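Local coordinates for protein nigerythrin (Desulfovibrio vulgaris subsp. vulgaris, PDB 1YUZ) that shows NADH peroxidase activity in vitro, working as a homodimer that carries a hemerythrin-like diiron centre and a rubredoxin-like iron centre in each chain, at residues Asn32-Ile37 / Glu86-Tyr91; Cys177-Lys182 / Lys188-Phe193; Ala45-Phe50 / Asn113-Glu118; Ala13-Met18 / Arg144-Glu149; Asn107-Ala112 / Ala158-Ile163. All coordinates share one frame; numbering follows the deposited sequence. Where two conformers were deposited one is given.

Contact 1 of 5, residues Asn32-Ile37 / Glu86-Tyr91; sequences NLKAAI and EMEPGY
Lys34 and Glu88 form a salt bridge, NZ to OE2 at 2.7 Å, in which the ammonium group approaches the syn side of the carboxylate, 28° out of its plane. Both side chains are extended beyond CG and meet at about a right angle. The bridge ties helix 29-56 to Glu88, the first residue to leave helical geometry after helix 60-87. A second polar link passes through one water, which donates to Lys34 O at 2.7 Å and lies in the plane of the Tyr91 ring, 2.6 Å from Tyr91 OH. Tyr91 CG stands anti to the backbone N (chi1 174°), which carries the ring across to the helix, antiparallel to the lysine chain. Lys34 CG lies 4.0 Å from Tyr91 CE1. At the hydroxyl end of the ring, Ile37 brings CG2 to 3.4 Å from Tyr91 OH and CD1 to 4.0 Å from Tyr91 CE2. Val84 of helix 60-87 also packs on the tyrosine, and Pro94 touches Ile37. The type I beta turn from Glu88 to Tyr91, with Tyr91 N bonded to Glu88 O, presents both residues to the same helix. Here the exit of helix 60-87 is pinned to helix 29-56, its hairpin partner in a ferritin-like four-helix bundle.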
# COMPACT_ATOMS: atom_id res chain seq x y z
N ASN B 32 -22.14 10.35 -9.14
CA ASN B 32 -20.84 9.95 -8.63
C ASN B 32 -20.65 10.39 -7.18
O ASN B 32 -20.08 9.66 -6.37
CB ASN B 32 -19.72 10.50 -9.50
CG ASN B 32 -19.80 9.99 -10.93
OD1 ASN B 32 -20.33 8.90 -11.17
ND2 ASN B 32 -19.27 10.75 -11.87
N LEU B 33 -21.13 11.58 -6.85
CA LEU B 33 -21.03 12.07 -5.49
C LEU B 33 -21.79 11.13 -4.56
O LEU B 33 -21.31 10.78 -3.48
CB LEU B 33 -21.61 13.49 -5.38
CG LEU B 33 -20.70 14.62 -5.86
CD1 LEU B 33 -21.50 15.89 -6.08
CD2 LEU B 33 -19.60 14.84 -4.83
N LYS B 34 -22.98 10.71 -4.99
CA LYS B 34 -23.79 9.80 -4.19
C LYS B 34 -23.11 8.44 -4.08
O LYS B 34 -23.17 7.80 -3.03
CB LYS B 34 -25.18 9.63 -4.81
CG LYS B 34 -26.01 10.89 -4.83
CD LYS B 34 -27.36 10.62 -5.46
CE LYS B 34 -28.21 11.87 -5.54
NZ LYS B 34 -29.50 11.58 -6.21
N ALA B 35 -22.49 8.00 -5.17
CA ALA B 35 -21.80 6.71 -5.17
C ALA B 35 -20.62 6.76 -4.21
O ALA B 35 -20.36 5.80 -3.49
CB ALA B 35 -21.33 6.37 -6.57
N ALA B 36 -19.91 7.88 -4.21
CA ALA B 36 -18.77 8.03 -3.32
C ALA B 36 -19.25 8.00 -1.87
O ALA B 36 -18.65 7.35 -1.02
CB ALA B 36 -18.05 9.34 -3.60
N ILE B 37 -20.34 8.71 -1.58
CA ILE B 37 -20.87 8.74 -0.23
C ILE B 37 -21.23 7.32 0.19
O ILE B 37 -20.93 6.90 1.31
CB ILE B 37 -22.11 9.65 -0.13
CG1 ILE B 37 -21.68 11.11 -0.25
CG2 ILE B 37 -22.83 9.42 1.20
CD1 ILE B 37 -22.82 12.07 -0.42
N GLU B 86 -26.89 20.69 -1.86
CA GLU B 86 -27.16 21.94 -2.57
C GLU B 86 -27.90 21.68 -3.88
O GLU B 86 -28.70 22.50 -4.32
CB GLU B 86 -25.85 22.67 -2.86
CG GLU B 86 -25.05 23.03 -1.62
CD GLU B 86 -23.73 23.70 -1.95
OE1 GLU B 86 -23.76 24.74 -2.64
OE2 GLU B 86 -22.68 23.19 -1.51
N MET B 87 -27.62 20.53 -4.49
CA MET B 87 -28.25 20.17 -5.75
C MET B 87 -29.54 19.39 -5.55
O MET B 87 -30.48 19.51 -6.33
CB MET B 87 -27.26 19.35 -6.59
CG MET B 87 -27.70 19.10 -8.02
SD MET B 87 -26.37 18.41 -9.02
CE MET B 87 -25.57 19.91 -9.60
N GLU B 88 -29.60 18.58 -4.49
CA GLU B 88 -30.79 17.79 -4.20
C GLU B 88 -31.04 17.81 -2.69
O GLU B 88 -30.60 16.91 -1.97
CB GLU B 88 -30.58 16.36 -4.71
CG GLU B 88 -31.68 15.38 -4.34
CD GLU B 88 -31.49 14.02 -5.00
OE1 GLU B 88 -32.11 13.04 -4.54
OE2 GLU B 88 -30.72 13.94 -5.98
N PRO B 89 -31.76 18.83 -2.20
CA PRO B 89 -32.09 19.01 -0.78
C PRO B 89 -32.78 17.82 -0.11
O PRO B 89 -32.63 17.60 1.09
CB PRO B 89 -32.97 20.25 -0.79
CG PRO B 89 -32.44 21.03 -1.95
CD PRO B 89 -32.27 19.96 -2.99
N GLY B 90 -33.53 17.05 -0.89
CA GLY B 90 -34.23 15.90 -0.34
C GLY B 90 -33.34 14.69 -0.12
O GLY B 90 -33.77 13.70 0.47
N TYR B 91 -32.10 14.77 -0.58
CA TYR B 91 -31.16 13.67 -0.43
C TYR B 91 -30.81 13.39 1.03
O TYR B 91 -30.50 14.30 1.79
CB TYR B 91 -29.87 13.95 -1.20
CG TYR B 91 -28.79 12.92 -0.96
CD1 TYR B 91 -28.86 11.66 -1.56
CD2 TYR B 91 -27.71 13.19 -0.12
CE1 TYR B 91 -27.88 10.69 -1.31
CE2 TYR B 91 -26.73 12.24 0.13
CZ TYR B 91 -26.82 10.99 -0.47
OH TYR B 91 -25.85 10.05 -0.22
O HOH W 1 -25.32 7.84 -1.45

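Contact 2 of 5, residues Cys177-Lys182 / Lys188-Phe193; sequences CGYIHK and KCPICF. With FE (Fe (III) ion), chain H.
The two chain segments approach without a backbone hydrogen bond between them, Cys177 CA lying 7.1 Å from Cys192 CA and Tyr179 CA 6.8 Å from Cys189 CA. Iron(III) joins them instead, through the SG atoms of Cys177, Cys189 and Cys192, with Cys174 as fourth ligand. Beside the metal, Tyr179 CG is anti to the backbone N (chi1 -180°), which lays the ring against Pro190. The proline's CD stands over the ring centre, 3.3 Å from the centroid and 11° off the normal, a close CH-pi contact. Cys189 SG meets the same ring obliquely. Ile191 packs against the sulfur of Cys177, its CB 3.7 Å from Cys177 SG, while its CD1 reaches Tyr179 CB. Tyr179 OH and His181 ND1 share a 2.6 Å hydrogen bond that fixes the ring's far end. Tyr179 N donates to Cys177 SG at 3.5 Å, and Cys192 N to Cys189 SG. Such N-H...S bonds, familiar from the cysteine knuckles of rubredoxins, would withdraw charge from the thiolates and probably favour the reduced iron.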
# COMPACT_ATOMS: atom_id res chain seq x y z
N CYS B 177 -9.79 17.51 6.13
CA CYS B 177 -9.53 16.55 5.07
C CYS B 177 -9.11 15.26 5.75
O CYS B 177 -8.97 15.22 6.98
CB CYS B 177 -8.47 17.06 4.08
SG CYS B 177 -6.73 16.83 4.50
N GLY B 178 -8.93 14.20 4.98
CA GLY B 178 -8.59 12.92 5.56
C GLY B 178 -7.14 12.64 5.90
O GLY B 178 -6.81 11.53 6.27
N TYR B 179 -6.27 13.64 5.78
CA TYR B 179 -4.87 13.42 6.08
C TYR B 179 -4.63 12.95 7.51
O TYR B 179 -5.16 13.51 8.46
CB TYR B 179 -4.05 14.69 5.83
CG TYR B 179 -2.58 14.50 6.12
CD1 TYR B 179 -1.78 13.73 5.28
CD2 TYR B 179 -1.99 15.07 7.25
CE1 TYR B 179 -0.42 13.53 5.56
CE2 TYR B 179 -0.65 14.88 7.53
CZ TYR B 179 0.13 14.11 6.69
OH TYR B 179 1.47 13.94 6.96
N ILE B 180 -3.81 11.92 7.63
CA ILE B 180 -3.45 11.36 8.93
C ILE B 180 -1.94 11.30 9.02
O ILE B 180 -1.27 10.83 8.11
CB ILE B 180 -4.00 9.93 9.11
CG1 ILE B 180 -5.53 9.97 9.16
CG2 ILE B 180 -3.43 9.30 10.38
CD1 ILE B 180 -6.18 8.61 9.14
N HIS B 181 -1.41 11.80 10.13
CA HIS B 181 0.02 11.77 10.36
C HIS B 181 0.31 10.94 11.60
O HIS B 181 -0.41 11.04 12.59
CB HIS B 181 0.57 13.18 10.60
CG HIS B 181 2.05 13.28 10.44
ND1 HIS B 181 2.65 13.53 9.23
CD2 HIS B 181 3.06 13.09 11.33
CE1 HIS B 181 3.97 13.50 9.37
NE2 HIS B 181 4.24 13.23 10.64
N LYS B 182 1.34 10.11 11.53
CA LYS B 182 1.73 9.28 12.67
C LYS B 182 2.85 10.00 13.40
O LYS B 182 3.93 10.21 12.85
CB LYS B 182 2.21 7.91 12.20
CG LYS B 182 2.67 7.02 13.35
CD LYS B 182 3.08 5.63 12.86
CE LYS B 182 3.57 4.75 14.01
NZ LYS B 182 4.85 5.23 14.59
N LYS B 188 2.13 21.23 9.24
CA LYS B 188 0.80 21.46 8.70
C LYS B 188 0.40 20.35 7.75
O LYS B 188 1.23 19.54 7.34
CB LYS B 188 0.75 22.81 7.98
CG LYS B 188 1.57 22.86 6.70
CD LYS B 188 1.57 24.26 6.10
CE LYS B 188 2.32 24.29 4.79
NZ LYS B 188 2.40 25.66 4.22
N CYS B 189 -0.88 20.32 7.41
CA CYS B 189 -1.41 19.31 6.51
C CYS B 189 -0.87 19.51 5.09
O CYS B 189 -0.96 20.60 4.54
CB CYS B 189 -2.93 19.39 6.49
SG CYS B 189 -3.66 18.14 5.45
N PRO B 190 -0.31 18.45 4.49
CA PRO B 190 0.23 18.57 3.13
C PRO B 190 -0.87 18.64 2.07
O PRO B 190 -0.61 19.01 0.93
CB PRO B 190 1.09 17.32 2.99
CG PRO B 190 0.34 16.31 3.82
CD PRO B 190 -0.02 17.12 5.05
N ILE B 191 -2.09 18.29 2.46
CA ILE B 191 -3.20 18.31 1.52
C ILE B 191 -3.96 19.64 1.52
O ILE B 191 -4.31 20.14 0.45
CB ILE B 191 -4.19 17.15 1.82
CG1 ILE B 191 -3.51 15.81 1.52
CG2 ILE B 191 -5.46 17.30 0.98
CD1 ILE B 191 -4.35 14.59 1.89
N CYS B 192 -4.19 20.23 2.69
CA CYS B 192 -4.94 21.49 2.77
C CYS B 192 -4.24 22.60 3.55
O CYS B 192 -4.78 23.70 3.67
CB CYS B 192 -6.31 21.24 3.39
SG CYS B 192 -6.24 20.84 5.15
N PHE B 193 -3.07 22.31 4.10
CA PHE B 193 -2.29 23.29 4.86
C PHE B 193 -2.79 23.68 6.26
O PHE B 193 -2.26 24.61 6.86
CB PHE B 193 -2.07 24.56 4.03
CG PHE B 193 -1.04 24.42 2.93
CD1 PHE B 193 -0.45 23.19 2.65
CD2 PHE B 193 -0.67 25.53 2.17
CE1 PHE B 193 0.49 23.07 1.62
CE2 PHE B 193 0.26 25.41 1.15
CZ PHE B 193 0.85 24.19 0.87
FE FE H . -5.94 18.66 5.62

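Contact 3 of 5, residues Ala45-Phe50 / Asn113-Glu118; sequences AKYTAF and NGEIYE. With FE2 (Fe (II) ion), chain G; FE (Fe (III) ion), chain F.
Tyr47 and Glu115 meet inside the ferritin-like four-helix bundle, where a tyrosine of helix 29-56 supports a carboxylate ligand from helix 104-132. The hydrogen bond is short: Tyr47 OH donates to Glu115 OE2 at 2.6 Å. It arrives from above the carboxylate, 38° out of that plane, although the ring and carboxylate planes are turned only 25° from each other. The acceptor oxygen lies at the edge of the ring, near its plane, 3.3 Å from Tyr47 CE1. Tyr156 packs edge-to-face with the Tyr47 ring, and Thr69 and Ala70 of helix 60-87 also touch it.

Metal bonds form the second group. The Glu115 chain is bent at chi2 (-67°), which folds its carboxylate back to chelate iron(II) through both oxygens. Its OE2 therefore serves the metal and the phenol together, and the hydrogen bond would probably drain some charge from that oxygen. Glu118, one turn further on, is extended and binds iron(III) through OE1 at 2.1 Å. Glu73 and Glu149 bind both irons, while His152 completes the protein ligands of iron(II) and Glu40 those of iron(III). Between the metals sits a single water, 2.3 Å from iron(II) and 2.0 Å from iron(III).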
# COMPACT_ATOMS: atom_id res chain seq x y z
N ALA B 45 -17.99 2.01 8.08
CA ALA B 45 -18.49 0.86 8.82
C ALA B 45 -17.41 -0.21 8.91
O ALA B 45 -17.24 -0.85 9.95
CB ALA B 45 -19.74 0.31 8.14
N LYS B 46 -16.68 -0.41 7.82
CA LYS B 46 -15.63 -1.41 7.81
C LYS B 46 -14.50 -1.07 8.78
O LYS B 46 -14.09 -1.91 9.58
CB LYS B 46 -15.06 -1.57 6.40
CG LYS B 46 -14.13 -2.76 6.28
CD LYS B 46 -13.70 -3.03 4.85
CE LYS B 46 -12.68 -2.01 4.37
NZ LYS B 46 -12.12 -2.43 3.05
N TYR B 47 -14.01 0.16 8.72
CA TYR B 47 -12.92 0.58 9.59
C TYR B 47 -13.33 0.60 11.05
O TYR B 47 -12.51 0.33 11.93
CB TYR B 47 -12.43 1.95 9.16
CG TYR B 47 -11.79 1.92 7.79
CD1 TYR B 47 -11.55 3.10 7.09
CD2 TYR B 47 -11.42 0.71 7.19
CE1 TYR B 47 -10.96 3.08 5.83
CE2 TYR B 47 -10.83 0.68 5.93
CZ TYR B 47 -10.60 1.86 5.26
OH TYR B 47 -10.02 1.84 4.02
N THR B 48 -14.59 0.91 11.31
CA THR B 48 -15.10 0.92 12.67
C THR B 48 -15.09 -0.51 13.20
O THR B 48 -14.70 -0.76 14.34
CB THR B 48 -16.52 1.51 12.70
OG1 THR B 48 -16.46 2.88 12.30
CG2 THR B 48 -17.11 1.41 14.10
N ALA B 49 -15.50 -1.46 12.36
CA ALA B 49 -15.49 -2.86 12.78
C ALA B 49 -14.04 -3.33 12.94
O ALA B 49 -13.72 -4.05 13.89
CB ALA B 49 -16.21 -3.72 11.74
N PHE B 50 -13.17 -2.93 12.03
CA PHE B 50 -11.76 -3.31 12.10
C PHE B 50 -11.12 -2.77 13.39
O PHE B 50 -10.30 -3.45 14.00
CB PHE B 50 -11.00 -2.77 10.89
CG PHE B 50 -11.26 -3.50 9.61
CD1 PHE B 50 -10.63 -3.10 8.44
CD2 PHE B 50 -12.10 -4.61 9.56
CE1 PHE B 50 -10.83 -3.77 7.24
CE2 PHE B 50 -12.31 -5.30 8.35
CZ PHE B 50 -11.67 -4.87 7.20
N ASN B 113 -6.11 -2.26 0.28
CA ASN B 113 -6.64 -2.51 -1.06
C ASN B 113 -7.79 -1.58 -1.39
O ASN B 113 -7.89 -1.09 -2.51
CB ASN B 113 -7.08 -3.97 -1.20
CG ASN B 113 -5.91 -4.92 -1.28
OD1 ASN B 113 -4.82 -4.54 -1.70
ND2 ASN B 113 -6.13 -6.17 -0.88
N GLY B 114 -8.64 -1.33 -0.41
CA GLY B 114 -9.77 -0.44 -0.64
C GLY B 114 -9.28 0.97 -0.89
O GLY B 114 -9.77 1.66 -1.79
N GLU B 115 -8.31 1.41 -0.09
CA GLU B 115 -7.74 2.75 -0.23
C GLU B 115 -7.10 2.90 -1.60
O GLU B 115 -7.26 3.94 -2.25
CB GLU B 115 -6.70 3.00 0.86
CG GLU B 115 -7.26 3.02 2.27
CD GLU B 115 -8.19 4.20 2.53
OE1 GLU B 115 -8.20 5.15 1.74
OE2 GLU B 115 -8.90 4.17 3.56
N ILE B 116 -6.36 1.88 -2.03
CA ILE B 116 -5.71 1.93 -3.34
C ILE B 116 -6.76 2.03 -4.44
O ILE B 116 -6.60 2.80 -5.39
CB ILE B 116 -4.82 0.70 -3.54
CG1 ILE B 116 -3.60 0.81 -2.61
CG2 ILE B 116 -4.38 0.58 -4.98
CD1 ILE B 116 -2.77 -0.46 -2.54
N TYR B 117 -7.85 1.27 -4.32
CA TYR B 117 -8.91 1.33 -5.31
C TYR B 117 -9.48 2.74 -5.37
O TYR B 117 -9.70 3.29 -6.44
CB TYR B 117 -10.02 0.32 -4.98
CG TYR B 117 -11.33 0.64 -5.67
CD1 TYR B 117 -12.38 1.24 -4.98
CD2 TYR B 117 -11.48 0.41 -7.04
CE1 TYR B 117 -13.54 1.62 -5.64
CE2 TYR B 117 -12.64 0.79 -7.70
CZ TYR B 117 -13.67 1.39 -7.00
OH TYR B 117 -14.81 1.80 -7.65
N GLU B 118 -9.72 3.33 -4.20
CA GLU B 118 -10.28 4.67 -4.17
C GLU B 118 -9.35 5.75 -4.72
O GLU B 118 -9.79 6.64 -5.44
CB GLU B 118 -10.72 5.02 -2.74
CG GLU B 118 -11.79 4.08 -2.20
CD GLU B 118 -12.31 4.47 -0.83
OE1 GLU B 118 -12.43 5.68 -0.56
OE2 GLU B 118 -12.60 3.56 -0.03
FE FE2 G . -9.53 6.29 3.08
FE FE F . -12.52 6.53 1.34
O HOH W 2 -11.22 5.22 2.03

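Contact 4 of 5, residues Ala13-Met18 / Arg144-Glu149; sequences ATNFNM and RAKLAE. With FE2 (Fe (II) ion), chain G; FE (Fe (III) ion), chain F.
Lys146 lies over Phe16, with CE above the ring centre, 3.8 Å from the centroid and 8° off the normal, in a CH-pi contact. The ammonium group travels further from the face, and any cation-pi attraction is long and weak at best. Lys146 NZ gives Asn15 O a weak hydrogen bond of 2.9 Å, while Tyr160 OH of the second subunit provides a stronger partner. Leu147 comes in obliquely at the CZ end of the ring, its CD2 3.8 Å from Phe16 CZ, and the two side chains cross at about a right angle.

The lysine can do this because the bend at chi2 (-89°) lays the methylenes over the ring, and a second at chi4 turns NZ toward Asn15 O. Around this first shell, Val10 packs on Phe16, Pro8 and Ile191 on Leu147, and Tyr123 on Lys146. Asn15 ND2 makes a weak bond to Tyr160 O of the second subunit. From the same helix 136-161, but turned into the bundle, Glu149 bridges the metals: OE1 binds iron(II) and OE2 binds iron(III), each at 2.0 Å. With its buried ammonium group met by neutral oxygens of both subunits, the lysine probably makes the fold of the N-terminal segment and the dimer interface depend on each other.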
# COMPACT_ATOMS: atom_id res chain seq x y z
N ALA B 13 -0.32 18.13 -9.84
CA ALA B 13 0.12 16.83 -9.34
C ALA B 13 0.11 15.80 -10.46
O ALA B 13 -0.65 15.93 -11.41
CB ALA B 13 -0.77 16.38 -8.20
N THR B 14 0.94 14.77 -10.33
CA THR B 14 1.02 13.75 -11.36
C THR B 14 0.61 12.33 -10.95
O THR B 14 0.98 11.36 -11.60
CB THR B 14 2.42 13.71 -11.99
OG1 THR B 14 3.41 13.40 -11.00
CG2 THR B 14 2.75 15.07 -12.61
N ASN B 15 -0.14 12.21 -9.86
CA ASN B 15 -0.61 10.90 -9.43
C ASN B 15 -2.14 10.86 -9.43
O ASN B 15 -2.76 10.24 -8.57
CB ASN B 15 -0.05 10.53 -8.04
CG ASN B 15 -0.40 11.54 -6.96
OD1 ASN B 15 -0.93 12.62 -7.24
ND2 ASN B 15 -0.10 11.19 -5.71
N PHE B 16 -2.73 11.53 -10.41
CA PHE B 16 -4.18 11.57 -10.53
C PHE B 16 -4.75 10.71 -11.64
O PHE B 16 -5.94 10.78 -11.95
CB PHE B 16 -4.66 13.02 -10.72
CG PHE B 16 -4.75 13.79 -9.43
CD1 PHE B 16 -3.60 14.10 -8.71
CD2 PHE B 16 -5.98 14.20 -8.95
CE1 PHE B 16 -3.69 14.81 -7.51
CE2 PHE B 16 -6.08 14.91 -7.75
CZ PHE B 16 -4.93 15.21 -7.03
N ASN B 17 -3.92 9.88 -12.25
CA ASN B 17 -4.40 9.03 -13.32
C ASN B 17 -5.26 7.89 -12.80
O ASN B 17 -5.09 7.41 -11.68
CB ASN B 17 -3.23 8.48 -14.13
CG ASN B 17 -2.49 9.56 -14.88
OD1 ASN B 17 -3.09 10.30 -15.66
ND2 ASN B 17 -1.19 9.68 -14.64
N MET B 18 -6.22 7.47 -13.63
CA MET B 18 -7.11 6.38 -13.30
C MET B 18 -6.57 5.12 -13.97
O MET B 18 -6.14 5.17 -15.12
CB MET B 18 -8.52 6.66 -13.82
CG MET B 18 -9.49 5.49 -13.73
SD MET B 18 -10.95 5.69 -14.77
CE MET B 18 -10.34 5.03 -16.32
N ARG B 144 -9.57 16.21 -2.81
CA ARG B 144 -9.18 16.15 -1.41
C ARG B 144 -9.31 14.72 -0.88
O ARG B 144 -8.40 14.22 -0.21
CB ARG B 144 -10.05 17.10 -0.56
CG ARG B 144 -9.68 18.57 -0.71
CD ARG B 144 -9.82 19.32 0.62
NE ARG B 144 -9.39 20.71 0.53
CZ ARG B 144 -8.17 21.09 0.14
NH1 ARG B 144 -7.27 20.18 -0.20
NH2 ARG B 144 -7.86 22.37 0.08
N ALA B 145 -10.42 14.07 -1.18
CA ALA B 145 -10.63 12.69 -0.73
C ALA B 145 -9.56 11.78 -1.33
O ALA B 145 -8.93 11.00 -0.61
CB ALA B 145 -12.03 12.20 -1.13
N LYS B 146 -9.37 11.88 -2.64
CA LYS B 146 -8.39 11.06 -3.36
C LYS B 146 -7.00 11.13 -2.75
O LYS B 146 -6.34 10.10 -2.58
CB LYS B 146 -8.35 11.51 -4.83
CG LYS B 146 -7.32 10.81 -5.72
CD LYS B 146 -5.98 11.54 -5.71
CE LYS B 146 -5.01 10.98 -6.74
NZ LYS B 146 -4.47 9.64 -6.34
N LEU B 147 -6.56 12.33 -2.42
CA LEU B 147 -5.24 12.53 -1.83
C LEU B 147 -5.10 11.86 -0.47
O LEU B 147 -4.05 11.30 -0.15
CB LEU B 147 -4.94 14.02 -1.71
CG LEU B 147 -4.72 14.73 -3.05
CD1 LEU B 147 -4.76 16.23 -2.84
CD2 LEU B 147 -3.41 14.30 -3.67
N ALA B 148 -6.15 11.92 0.33
CA ALA B 148 -6.10 11.31 1.65
C ALA B 148 -6.08 9.79 1.54
O ALA B 148 -5.43 9.13 2.34
CB ALA B 148 -7.29 11.77 2.48
N GLU B 149 -6.77 9.23 0.55
CA GLU B 149 -6.83 7.78 0.43
C GLU B 149 -5.47 7.13 0.21
O GLU B 149 -5.20 6.07 0.76
CB GLU B 149 -7.78 7.37 -0.71
CG GLU B 149 -9.13 8.09 -0.71
CD GLU B 149 -9.98 7.82 0.53
OE1 GLU B 149 -9.43 7.69 1.64
OE2 GLU B 149 -11.22 7.77 0.38
FE FE2 G . -9.53 6.29 3.08
FE FE F . -12.52 6.53 1.34
O HOH W 2 -11.22 5.22 2.03

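Contact 5 of 5, residues Asn107-Ala112 / Ala158-Ile163; sequences NLISGA and AAYNDI
Leu108 projects from helix 104-132 onto the backbone of helix 136-161, pushing CD1 into the shallow hollow between Ala159 and Tyr160. There it sits 3.7 Å from Tyr160 N, and the small Ala159 lets the leucine fork come close, with CD2 at 4.0 Å from Ala159 CB. The helices are near each other at this point, Leu108 CA and Tyr160 CA being 6.3 Å apart. With Tyr160 CG opposite the backbone N (chi1 179°), the ring swings toward helix 104-132 and sets its edge against Leu108 CB. Ile109 covers one face of the ring: CD1 lies 3.8 Å from the centroid and 17° off the normal, offset toward the rim, in a CH-pi contact. Its CG1 presses closer still, 3.4 Å from Tyr160 CE1.

These neighbours are the third and fourth long helices of the ferritin-like bundle, meeting near the end of helix 136-161. Ile62 and Phe66 of helix 60-87 wall in Leu108, and Leu65 of that helix covers Ala159. Tyr160 faces the dimer partner as well, its OH hydrogen-bonded to Lys146 NZ of the second subunit, and its side chain packs on Ser150 of that chain. Ile109, which covers the ring, also touches Ser120 of the second subunit.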
# COMPACT_ATOMS: atom_id res chain seq x y z
N ASN B 107 -7.13 -7.37 7.92
CA ASN B 107 -7.98 -6.19 7.88
C ASN B 107 -7.16 -5.01 7.35
O ASN B 107 -7.68 -4.20 6.58
CB ASN B 107 -8.53 -5.86 9.27
CG ASN B 107 -9.45 -6.94 9.80
OD1 ASN B 107 -10.00 -7.73 9.03
ND2 ASN B 107 -9.65 -6.95 11.11
N LEU B 108 -5.90 -4.93 7.75
CA LEU B 108 -5.03 -3.86 7.26
C LEU B 108 -4.86 -4.00 5.75
O LEU B 108 -4.83 -3.01 5.03
CB LEU B 108 -3.67 -3.91 7.95
CG LEU B 108 -3.63 -3.38 9.39
CD1 LEU B 108 -2.31 -3.76 10.03
CD2 LEU B 108 -3.82 -1.88 9.39
N ILE B 109 -4.74 -5.24 5.27
CA ILE B 109 -4.59 -5.47 3.83
C ILE B 109 -5.89 -5.11 3.11
O ILE B 109 -5.87 -4.49 2.05
CB ILE B 109 -4.22 -6.95 3.55
CG1 ILE B 109 -2.79 -7.23 4.05
CG2 ILE B 109 -4.35 -7.25 2.05
CD1 ILE B 109 -1.70 -6.44 3.33
N SER B 110 -7.03 -5.49 3.69
CA SER B 110 -8.32 -5.16 3.10
C SER B 110 -8.44 -3.64 3.03
O SER B 110 -8.88 -3.08 2.02
CB SER B 110 -9.45 -5.72 3.96
OG SER B 110 -10.72 -5.32 3.47
N GLY B 111 -8.03 -2.96 4.10
CA GLY B 111 -8.08 -1.52 4.11
C GLY B 111 -7.18 -0.93 3.04
O GLY B 111 -7.60 -0.07 2.27
N ALA B 112 -5.94 -1.41 2.97
CA ALA B 112 -5.01 -0.90 1.97
C ALA B 112 -5.54 -1.09 0.56
O ALA B 112 -5.45 -0.19 -0.27
CB ALA B 112 -3.67 -1.60 2.12
N ALA B 158 2.23 0.53 6.46
CA ALA B 158 3.26 0.76 7.48
C ALA B 158 2.87 0.00 8.74
O ALA B 158 3.70 -0.64 9.38
CB ALA B 158 3.38 2.25 7.78
N ALA B 159 1.59 0.08 9.10
CA ALA B 159 1.10 -0.60 10.30
C ALA B 159 1.21 -2.11 10.14
O ALA B 159 1.50 -2.83 11.09
CB ALA B 159 -0.35 -0.21 10.56
N TYR B 160 0.99 -2.59 8.92
CA TYR B 160 1.08 -4.02 8.63
C TYR B 160 2.53 -4.48 8.78
O TYR B 160 2.80 -5.53 9.37
CB TYR B 160 0.59 -4.27 7.20
CG TYR B 160 0.64 -5.71 6.73
CD1 TYR B 160 -0.45 -6.57 6.92
CD2 TYR B 160 1.74 -6.20 6.03
CE1 TYR B 160 -0.44 -7.86 6.42
CE2 TYR B 160 1.77 -7.49 5.53
CZ TYR B 160 0.67 -8.31 5.72
OH TYR B 160 0.68 -9.58 5.18
N ASN B 161 3.46 -3.71 8.24
CA ASN B 161 4.87 -4.06 8.33
C ASN B 161 5.38 -4.05 9.76
O ASN B 161 6.26 -4.84 10.11
CB ASN B 161 5.71 -3.12 7.47
CG ASN B 161 5.51 -3.36 6.00
OD1 ASN B 161 5.22 -4.48 5.60
ND2 ASN B 161 5.66 -2.33 5.18
N ASP B 162 4.82 -3.17 10.58
CA ASP B 162 5.22 -3.07 11.98
C ASP B 162 4.13 -3.59 12.91
O ASP B 162 4.02 -3.14 14.05
CB ASP B 162 5.53 -1.62 12.35
CG ASP B 162 6.77 -1.11 11.67
OD1 ASP B 162 7.71 -1.91 11.48
OD2 ASP B 162 6.81 0.10 11.33
N ILE B 163 3.35 -4.56 12.44
CA ILE B 163 2.26 -5.09 13.24
C ILE B 163 2.71 -5.59 14.61
O ILE B 163 1.95 -5.50 15.58
CB ILE B 163 1.51 -6.22 12.48
CG1 ILE B 163 0.22 -6.57 13.22
CG2 ILE B 163 2.41 -7.44 12.34
CD1 ILE B 163 -0.76 -7.37 12.39

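From the N terminus, contact 4 opens first and closes a long loop between residues 13-18 and helix 136-161. Contacts 1 and 3 nest inside that loop; they share helix 29-56 and cross each other, tying it to the exit of helix 60-87 and to helix 104-132. Contact 5 follows contact 1 in series but crosses contacts 3 and 4, joining helices 104-132 and 136-161. Contact 2 comes last, a short closure within the rubredoxin-like part. Contacts 3 and 4 meet at the diiron site, contact 5 touches contact 3, and Ile191 of contact 2 packs on contact 4, bringing the rubredoxin-like part against the bundle.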